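Side-chain contacts in Agap007691-pb (Anopheles gambiae, PDB 5C98), which is of unknown function but is a mosquito serpin and may inhibit serine proteases: residues A[42-45]-A[46-49]; A[83-86]-A[87-90]; A[291-295]-A[296-300]. All coordinates share one frame; numbering follows the deposited sequence.

Interaction 1: residues A[42-45]-A[46-49]; sequences SPYH and VRLA
Leu48 and Tyr44, one helical turn apart, make the main side-chain contact at the start of helix 43-51. The evidence for a CH-pi contact is direct: Leu48 CD1 lies 4.0 Å from the centroid of the Tyr44 ring and 11° off the ring normal, so the methyl sits over the middle of one face. Tyr44 CG stands anti to the backbone N (chi1 -172°), which swings the ring forward along the helix to meet it. Arg47 NH1 approaches the edge of the same ring, while Arg47 NH2 is hydrogen-bonded to Gln81 OE1. On another side of the helix, Ala49 CB rests over a face of the His45 imidazole, 4.3 Å from His45 CE1; His45 ND1 is hydrogen-bonded to Ser173 OG.

Among the polar bonds, Ser42 is the N-cap: its OG accepts from His45 N at 3.2 Å and also hydrogen-bonds to Leu367 O. The first regular bond, Val46 N to Ser42 O (3.0 Å), lies in the carbonyl plane.

Every residue here is buried. Pro43 packs on helix 15-32, Tyr44 and Leu48 meet helix 75-89, and Val46, His45 and Ala49 face strands 169-177 and 320-328.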
ATOM      1  N   SER A  42      -0.930   0.539  -0.959  1.00 12.84           N
ATOM      2  CA  SER A  42       0.235   0.977  -1.721  1.00 12.66           C
ATOM      3  C   SER A  42      -0.217   1.285  -3.133  1.00 13.52           C
ATOM      4  O   SER A  42      -0.174   0.423  -4.017  1.00 12.95           O
ATOM      5  CB  SER A  42       1.303  -0.109  -1.723  1.00 13.25           C
ATOM      6  OG  SER A  42       2.372   0.275  -2.542  1.00 14.80           O
ATOM      7  N   PRO A  43      -0.672   2.504  -3.372  1.00 11.96           N
ATOM      8  CA  PRO A  43      -1.014   2.892  -4.748  1.00 12.50           C
ATOM      9  C   PRO A  43       0.158   2.736  -5.696  1.00 13.69           C
ATOM     10  O   PRO A  43      -0.038   2.452  -6.881  1.00 13.76           O
ATOM     11  CB  PRO A  43      -1.472   4.346  -4.580  1.00 13.06           C
ATOM     12  CG  PRO A  43      -2.010   4.374  -3.132  1.00 14.18           C
ATOM     13  CD  PRO A  43      -1.038   3.545  -2.397  1.00 13.14           C
ATOM     14  N   TYR A  44       1.372   2.960  -5.216  1.00 13.05           N
ATOM     15  CA  TYR A  44       2.542   2.794  -6.066  1.00 12.20           C
ATOM     16  C   TYR A  44       2.612   1.377  -6.586  1.00 14.62           C
ATOM     17  O   TYR A  44       2.885   1.167  -7.776  1.00 14.42           O
ATOM     18  CB  TYR A  44       3.805   3.139  -5.278  1.00 14.80           C
ATOM     19  CG  TYR A  44       5.112   3.209  -6.073  1.00 16.72           C
ATOM     20  CD1 TYR A  44       5.161   3.849  -7.303  1.00 15.51           C
ATOM     21  CD2 TYR A  44       6.284   2.720  -5.539  1.00 17.55           C
ATOM     22  CE1 TYR A  44       6.352   3.971  -7.995  1.00 17.78           C
ATOM     23  CE2 TYR A  44       7.487   2.830  -6.240  1.00 16.70           C
ATOM     24  CZ  TYR A  44       7.491   3.453  -7.445  1.00 17.20           C
ATOM     25  OH  TYR A  44       8.666   3.597  -8.149  1.00 19.29           O
ATOM     26  N   HIS A  45       2.398   0.371  -5.717  1.00 14.16           N
ATOM     27  CA  HIS A  45       2.441  -0.990  -6.227  1.00 11.60           C
ATOM     28  C   HIS A  45       1.207  -1.338  -7.059  1.00 13.68           C
ATOM     29  O   HIS A  45       1.297  -2.176  -7.964  1.00 15.36           O
ATOM     30  CB  HIS A  45       2.699  -1.991  -5.137  1.00 14.14           C
ATOM     31  CG  HIS A  45       3.174  -3.293  -5.668  1.00 14.19           C
ATOM     32  ND1 HIS A  45       2.476  -4.465  -5.508  1.00 16.42           N
ATOM     33  CD2 HIS A  45       4.288  -3.598  -6.360  1.00 14.82           C
ATOM     34  CE1 HIS A  45       3.143  -5.445  -6.099  1.00 16.43           C
ATOM     35  NE2 HIS A  45       4.242  -4.940  -6.633  1.00 15.62           N
ATOM     36  N   VAL A  46       0.057  -0.713  -6.786  1.00 13.39           N
ATOM     37  CA  VAL A  46      -1.090  -0.846  -7.689  1.00 14.40           C
ATOM     38  C   VAL A  46      -0.662  -0.460  -9.103  1.00 14.31           C
ATOM     39  O   VAL A  46      -0.904  -1.189 -10.067  1.00 14.78           O
ATOM     40  CB  VAL A  46      -2.280  -0.010  -7.176  1.00 13.77           C
ATOM     41  CG1 VAL A  46      -3.357   0.192  -8.245  1.00 12.99           C
ATOM     42  CG2 VAL A  46      -2.885  -0.598  -5.913  1.00 15.67           C
ATOM     43  N   ARG A  47      -0.018   0.698  -9.233  1.00 13.97           N
ATOM     44  CA  ARG A  47       0.498   1.173 -10.521  1.00 14.13           C
ATOM     45  C   ARG A  47       1.504   0.191 -11.107  1.00 16.36           C
ATOM     46  O   ARG A  47       1.423  -0.169 -12.296  1.00 15.54           O
ATOM     47  CB  ARG A  47       1.089   2.587 -10.357  1.00 15.10           C
ATOM     48  CG  ARG A  47       1.904   3.070 -11.555  1.00 17.03           C
ATOM     49  CD  ARG A  47       3.379   2.797 -11.361  1.00 19.01           C
ATOM     50  NE  ARG A  47       4.173   3.347 -12.464  1.00 18.43           N
ATOM     51  CZ  ARG A  47       4.541   4.623 -12.542  1.00 19.23           C
ATOM     52  NH1 ARG A  47       4.208   5.486 -11.593  1.00 21.89           N
ATOM     53  NH2 ARG A  47       5.283   5.031 -13.572  1.00 18.63           N
ATOM     54  N   LEU A  48       2.463  -0.255 -10.301  1.00 13.63           N
ATOM     55  CA  LEU A  48       3.514  -1.101 -10.855  1.00 14.82           C
ATOM     56  C   LEU A  48       2.956  -2.430 -11.326  1.00 14.58           C
ATOM     57  O   LEU A  48       3.347  -2.943 -12.395  1.00 16.26           O
ATOM     58  CB  LEU A  48       4.630  -1.322  -9.837  1.00 13.81           C
ATOM     59  CG  LEU A  48       5.459  -0.067  -9.596  1.00 15.76           C
ATOM     60  CD1 LEU A  48       6.353  -0.291  -8.404  1.00 19.61           C
ATOM     61  CD2 LEU A  48       6.318   0.344 -10.807  1.00 16.44           C
ATOM     62  N   ALA A  49       2.074  -3.022 -10.530  1.00 13.61           N
ATOM     63  CA  ALA A  49       1.537  -4.323 -10.898  1.00 13.35           C
ATOM     64  C   ALA A  49       0.627  -4.206 -12.119  1.00 14.41           C
ATOM     65  O   ALA A  49       0.746  -4.974 -13.077  1.00 15.49           O
ATOM     66  CB  ALA A  49       0.800  -4.959  -9.724  1.00 15.17           C
TER

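Interaction 2: residues A[83-86]-A[87-90]; sequences QRLA and QQLH
Leu85 O is held by two donors, a backbone amide and a water molecule that links it to the side chain of Gln88. The setting is the C-terminal turn of helix 75-89, where consecutive i to i+4 bonds run up to His90, the first residue to leave helical geometry. Leu89 N donates to Leu85 O at 3.1 Å with an N-H...O angle of 143°. The water donates to the same oxygen at 2.8 Å and accepts from Gln88 NE2, so the carboxamide is tied back to the backbone of the preceding turn.

Gln88 reaches the water because its CG points away from the amide nitrogen (chi1 168°) and the chain runs on extended. It then lies alongside Leu85, both pointing the same way, and Leu85 CD2 comes 4.0 Å from Gln88 NE2. The methyl and the water thus both lie near this nitrogen.

Ala86 O is shared too, but unequally. His90 N gives it an almost straight bond, at 3.1 Å and 175°, whereas Leu89 N makes only a weak one. The straight bond is thus the last of the series, made by the very residue at which the chain departs from the helix. The side chain of His90 touches strand 95-104, and His90 ND1 is hydrogen-bonded to Ala97 N.

The two sides of the turn differ in burial. Leu85 and Leu89 are buried, whereas Arg84, Gln87 and Gln88 are exposed; Arg84 forms a salt bridge with Asp14. At the level of single atoms, the beta carbons also pack on the carbonyls of the previous turn, Gln87 CB lying 3.4 Å from Gln83 O.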
ATOM      1  N   GLN A  83      10.178  -2.248 -14.949  1.00 17.60           N
ATOM      2  CA  GLN A  83      11.172  -3.182 -14.427  1.00 17.24           C
ATOM      3  C   GLN A  83      12.090  -2.484 -13.439  1.00 18.50           C
ATOM      4  O   GLN A  83      12.415  -3.024 -12.382  1.00 19.35           O
ATOM      5  CB  GLN A  83      11.994  -3.769 -15.578  1.00 19.57           C
ATOM      6  CG  GLN A  83      11.257  -4.774 -16.424  1.00 21.79           C
ATOM      7  CD  GLN A  83      12.086  -5.251 -17.592  1.00 22.85           C
ATOM      8  OE1 GLN A  83      12.404  -4.487 -18.503  1.00 28.53           O
ATOM      9  NE2 GLN A  83      12.494  -6.505 -17.539  1.00 28.26           N
ATOM     10  N   ARG A  84      12.573  -1.305 -13.810  1.00 18.43           N
ATOM     11  CA  ARG A  84      13.490  -0.559 -12.960  1.00 20.02           C
ATOM     12  C   ARG A  84      12.810  -0.161 -11.656  1.00 19.30           C
ATOM     13  O   ARG A  84      13.384  -0.302 -10.567  1.00 20.04           O
ATOM     14  CB  ARG A  84      13.969   0.670 -13.743  1.00 22.38           C
ATOM     15  CG  ARG A  84      14.997   1.526 -13.042  1.00 32.76           C
ATOM     16  CD  ARG A  84      15.512   2.628 -13.983  1.00 32.23           C
ATOM     17  NE  ARG A  84      14.445   3.509 -14.452  1.00 39.54           N
ATOM     18  CZ  ARG A  84      13.933   4.511 -13.744  1.00 33.15           C
ATOM     19  NH1 ARG A  84      14.383   4.762 -12.523  1.00 32.85           N
ATOM     20  NH2 ARG A  84      12.967   5.267 -14.254  1.00 41.14           N
ATOM     21  N   LEU A  85      11.588   0.349 -11.748  1.00 18.12           N
ATOM     22  CA  LEU A  85      10.902   0.819 -10.549  1.00 17.44           C
ATOM     23  C   LEU A  85      10.531  -0.330  -9.630  1.00 18.89           C
ATOM     24  O   LEU A  85      10.633  -0.199  -8.402  1.00 17.28           O
ATOM     25  CB  LEU A  85       9.660   1.605 -10.937  1.00 15.82           C
ATOM     26  CG  LEU A  85       9.938   2.911 -11.695  1.00 18.46           C
ATOM     27  CD1 LEU A  85       8.610   3.575 -11.997  1.00 20.31           C
ATOM     28  CD2 LEU A  85      10.826   3.870 -10.935  1.00 19.05           C
ATOM     29  N   ALA A  86      10.095  -1.457 -10.195  1.00 17.25           N
ATOM     30  CA  ALA A  86       9.717  -2.590  -9.365  1.00 18.98           C
ATOM     31  C   ALA A  86      10.920  -3.185  -8.653  1.00 18.86           C
ATOM     32  O   ALA A  86      10.816  -3.620  -7.505  1.00 19.69           O
ATOM     33  CB  ALA A  86       9.023  -3.649 -10.204  1.00 19.45           C
ATOM     34  N   GLN A  87      12.073  -3.210  -9.322  1.00 19.13           N
ATOM     35  CA  GLN A  87      13.266  -3.764  -8.698  1.00 21.78           C
ATOM     36  C   GLN A  87      13.756  -2.873  -7.567  1.00 23.89           C
ATOM     37  O   GLN A  87      14.257  -3.371  -6.557  1.00 24.19           O
ATOM     38  CB  GLN A  87      14.360  -3.946  -9.755  1.00 24.80           C
ATOM     39  CG  GLN A  87      15.650  -4.560  -9.222  1.00 33.08           C
ATOM     40  CD  GLN A  87      16.677  -4.823 -10.308  1.00 54.66           C
ATOM     41  OE1 GLN A  87      16.369  -5.417 -11.340  1.00 61.02           O
ATOM     42  NE2 GLN A  87      17.908  -4.380 -10.075  1.00 64.56           N
ATOM     43  N   GLN A  88      13.607  -1.560  -7.716  1.00 21.28           N
ATOM     44  CA  GLN A  88      13.997  -0.631  -6.662  1.00 20.36           C
ATOM     45  C   GLN A  88      13.074  -0.742  -5.449  1.00 23.89           C
ATOM     46  O   GLN A  88      13.531  -0.633  -4.307  1.00 27.71           O
ATOM     47  CB  GLN A  88      13.989   0.785  -7.245  1.00 21.18           C
ATOM     48  CG  GLN A  88      14.084   1.924  -6.261  1.00 31.15           C
ATOM     49  CD  GLN A  88      14.163   3.276  -6.962  1.00 42.15           C
ATOM     50  OE1 GLN A  88      15.193   3.946  -6.912  1.00 59.02           O
ATOM     51  NE2 GLN A  88      13.075   3.678  -7.630  1.00 29.68           N
ATOM     52  N   LEU A  89      11.782  -0.990  -5.677  1.00 17.81           N
ATOM     53  CA  LEU A  89      10.797  -1.020  -4.595  1.00 19.09           C
ATOM     54  C   LEU A  89      10.954  -2.265  -3.744  1.00 20.39           C
ATOM     55  O   LEU A  89      11.013  -2.186  -2.515  1.00 18.00           O
ATOM     56  CB  LEU A  89       9.387  -0.991  -5.179  1.00 19.75           C
ATOM     57  CG  LEU A  89       8.280  -1.078  -4.114  1.00 16.53           C
ATOM     58  CD1 LEU A  89       8.399   0.039  -3.087  1.00 17.75           C
ATOM     59  CD2 LEU A  89       6.927  -1.083  -4.756  1.00 16.98           C
ATOM     60  N   HIS A  90      10.951  -3.429  -4.370  1.00 18.21           N
ATOM     61  CA  HIS A  90      11.075  -4.671  -3.635  1.00 17.82           C
ATOM     62  C   HIS A  90      12.494  -4.781  -3.102  1.00 24.57           C
ATOM     63  O   HIS A  90      13.467  -4.702  -3.863  1.00 25.43           O
ATOM     64  CB  HIS A  90      10.737  -5.833  -4.556  1.00 17.23           C
ATOM     65  CG  HIS A  90      10.812  -7.155  -3.882  1.00 18.59           C
ATOM     66  ND1 HIS A  90       9.930  -7.549  -2.905  1.00 17.69           N
ATOM     67  CD2 HIS A  90      11.701  -8.160  -4.014  1.00 19.29           C
ATOM     68  CE1 HIS A  90      10.256  -8.756  -2.485  1.00 20.64           C
ATOM     69  NE2 HIS A  90      11.328  -9.148  -3.147  1.00 22.49           N
TER
HETATM   70  O   HOH W   1      10.754   2.277  -7.147  1.00 19.26           O

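Interaction 3: residues A[291-295]-A[296-300]; sequences QTLGK and LGYGG
A Schellman motif ends helix 289-295, and Gly297 is its positive-phi residue (phi 96°), a conformation that glycine takes readily. Two bonds returning to the last turn define it: Tyr298 N donates to Leu293 O at 2.8 Å, and Gly297 N to Gly294 O at 3.0 Å. The second arrives from 65° out of the carbonyl plane, not on a lone pair. Leu293 O also receives a weak bond from Leu296 N, whose better acceptor is Thr292 O at 3.1 Å. A water extends the closure, donating to Gly294 O and accepting from Gly299 N at 2.8 Å. There the backbones come close, with Gly294 CA 4.0 Å from Gly299 CA.

Apolar groups meet under the turn. Leu293 CD2 touches Leu296 CD1 at 4.4 Å and Tyr298 CD2 at 4.3 Å. Tyr298 CG lies beside the backbone N (chi1 -51°), a rotation that brings one ring face beneath Leu296 O, 3.8 Å above the plane.

The chemistry implies a helix end in which Thr292 O, Leu293 O and Gly294 O are bonded by amides of the turn, with the water added on Gly294 O, above a small apolar cluster.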
ATOM      1  N   GLN A 291     -12.222  -1.632  -7.113  1.00 18.49           N
ATOM      2  CA  GLN A 291     -13.231  -0.685  -6.639  1.00 18.92           C
ATOM      3  C   GLN A 291     -12.681   0.738  -6.562  1.00 21.23           C
ATOM      4  O   GLN A 291     -13.326   1.689  -7.024  1.00 20.75           O
ATOM      5  CB  GLN A 291     -13.761  -1.128  -5.280  1.00 23.17           C
ATOM      6  CG  GLN A 291     -14.667  -0.135  -4.594  1.00 39.69           C
ATOM      7  CD  GLN A 291     -15.108  -0.627  -3.234  1.00 52.64           C
ATOM      8  OE1 GLN A 291     -14.482  -0.324  -2.215  1.00 59.38           O
ATOM      9  NE2 GLN A 291     -16.178  -1.407  -3.210  1.00 53.33           N
ATOM     10  N   THR A 292     -11.491   0.905  -5.991  1.00 17.45           N
ATOM     11  CA  THR A 292     -10.930   2.247  -5.809  1.00 17.78           C
ATOM     12  C   THR A 292     -10.578   2.891  -7.143  1.00 18.54           C
ATOM     13  O   THR A 292     -10.871   4.071  -7.361  1.00 20.23           O
ATOM     14  CB  THR A 292      -9.719   2.179  -4.887  1.00 19.30           C
ATOM     15  OG1 THR A 292     -10.117   1.549  -3.653  1.00 21.53           O
ATOM     16  CG2 THR A 292      -9.183   3.602  -4.582  1.00 19.17           C
ATOM     17  N   LEU A 293      -9.952   2.148  -8.050  1.00 18.28           N
ATOM     18  CA  LEU A 293      -9.661   2.699  -9.368  1.00 17.99           C
ATOM     19  C   LEU A 293     -10.941   3.060 -10.108  1.00 21.94           C
ATOM     20  O   LEU A 293     -10.988   4.062 -10.831  1.00 21.66           O
ATOM     21  CB  LEU A 293      -8.816   1.704 -10.172  1.00 18.70           C
ATOM     22  CG  LEU A 293      -7.381   1.533  -9.682  1.00 18.22           C
ATOM     23  CD1 LEU A 293      -6.751   0.349 -10.375  1.00 19.85           C
ATOM     24  CD2 LEU A 293      -6.542   2.785  -9.918  1.00 21.11           C
ATOM     25  N   GLY A 294     -11.994   2.265  -9.933  1.00 21.15           N
ATOM     26  CA  GLY A 294     -13.283   2.621 -10.510  1.00 23.90           C
ATOM     27  C   GLY A 294     -13.779   3.965 -10.009  1.00 25.50           C
ATOM     28  O   GLY A 294     -14.221   4.808 -10.794  1.00 26.77           O
ATOM     29  N   LYS A 295     -13.675   4.192  -8.691  1.00 22.47           N
ATOM     30  CA  LYS A 295     -14.079   5.465  -8.089  1.00 22.82           C
ATOM     31  C   LYS A 295     -13.275   6.645  -8.637  1.00 23.97           C
ATOM     32  O   LYS A 295     -13.783   7.774  -8.703  1.00 26.09           O
ATOM     33  CB  LYS A 295     -13.875   5.422  -6.570  1.00 24.14           C
ATOM     34  CG  LYS A 295     -14.889   4.637  -5.762  1.00 30.47           C
ATOM     35  CD  LYS A 295     -14.686   4.846  -4.243  1.00 34.76           C
ATOM     36  CE  LYS A 295     -14.983   6.281  -3.798  1.00 47.06           C
ATOM     37  NZ  LYS A 295     -14.897   6.467  -2.309  1.00 48.80           N
ATOM     38  N   LEU A 296     -12.012   6.425  -8.976  1.00 21.72           N
ATOM     39  CA  LEU A 296     -11.152   7.466  -9.524  1.00 22.89           C
ATOM     40  C   LEU A 296     -11.368   7.707 -11.015  1.00 26.35           C
ATOM     41  O   LEU A 296     -10.750   8.625 -11.562  1.00 27.07           O
ATOM     42  CB  LEU A 296      -9.695   7.093  -9.314  1.00 20.66           C
ATOM     43  CG  LEU A 296      -9.187   6.988  -7.866  1.00 19.71           C
ATOM     44  CD1 LEU A 296      -7.780   6.477  -7.800  1.00 21.83           C
ATOM     45  CD2 LEU A 296      -9.284   8.339  -7.178  1.00 22.78           C
ATOM     46  N   GLY A 297     -12.197   6.907 -11.684  1.00 25.34           N
ATOM     47  CA  GLY A 297     -12.441   7.050 -13.112  1.00 24.74           C
ATOM     48  C   GLY A 297     -11.606   6.157 -13.995  1.00 23.82           C
ATOM     49  O   GLY A 297     -11.604   6.344 -15.218  1.00 25.89           O
ATOM     50  N   TYR A 298     -10.901   5.195 -13.425  1.00 23.84           N
ATOM     51  CA  TYR A 298      -9.998   4.340 -14.173  1.00 23.46           C
ATOM     52  C   TYR A 298     -10.484   2.901 -14.150  1.00 22.66           C
ATOM     53  O   TYR A 298      -9.698   1.956 -14.060  1.00 27.97           O
ATOM     54  CB  TYR A 298      -8.592   4.432 -13.604  1.00 24.75           C
ATOM     55  CG  TYR A 298      -8.087   5.827 -13.447  1.00 26.88           C
ATOM     56  CD1 TYR A 298      -8.101   6.716 -14.516  1.00 26.58           C
ATOM     57  CD2 TYR A 298      -7.581   6.258 -12.239  1.00 26.94           C
ATOM     58  CE1 TYR A 298      -7.625   8.001 -14.371  1.00 33.86           C
ATOM     59  CE2 TYR A 298      -7.100   7.542 -12.082  1.00 29.31           C
ATOM     60  CZ  TYR A 298      -7.119   8.403 -13.154  1.00 29.70           C
ATOM     61  OH  TYR A 298      -6.650   9.690 -13.006  1.00 38.13           O
ATOM     62  N   GLY A 299     -11.786   2.720 -14.271  1.00 28.49           N
ATOM     63  CA  GLY A 299     -12.335   1.386 -14.238  1.00 30.84           C
ATOM     64  C   GLY A 299     -12.240   0.641 -15.545  1.00 28.33           C
ATOM     65  O   GLY A 299     -12.584  -0.536 -15.569  1.00 24.48           O
ATOM     66  N   GLY A 300     -11.765   1.296 -16.613  1.00 27.69           N
ATOM     67  CA  GLY A 300     -11.832   0.712 -17.947  1.00 25.80           C
ATOM     68  C   GLY A 300     -11.231  -0.680 -18.059  1.00 24.25           C
ATOM     69  O   GLY A 300     -11.801  -1.550 -18.723  1.00 26.14           O
TER
HETATM   70  O   HOH W   2     -14.174   4.193 -13.807  1.00 36.43           O

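In the fold
Along the chain the order is interaction 1, interaction 2, interaction 3, all within the serpin fold. The centre of interaction 1 is about 11 Å from that of interaction 2 and about 14 Å from that of interaction 3, while those two centres are about 24 Å apart; the distances nearly add up, which puts interaction 1 between the others. It touches both: Leu48 CD2 meets Leu85 CB at 3.6 Å, and Val46 CG1 meets Leu293 CD1 at 4.0 Å. Helix 15-32 borders all three. Helix 43-51 is therefore packed between helices 75-89 and 289-295; interaction 1 also faces strands 169-177 and 320-328, and interaction 2 strand 95-104.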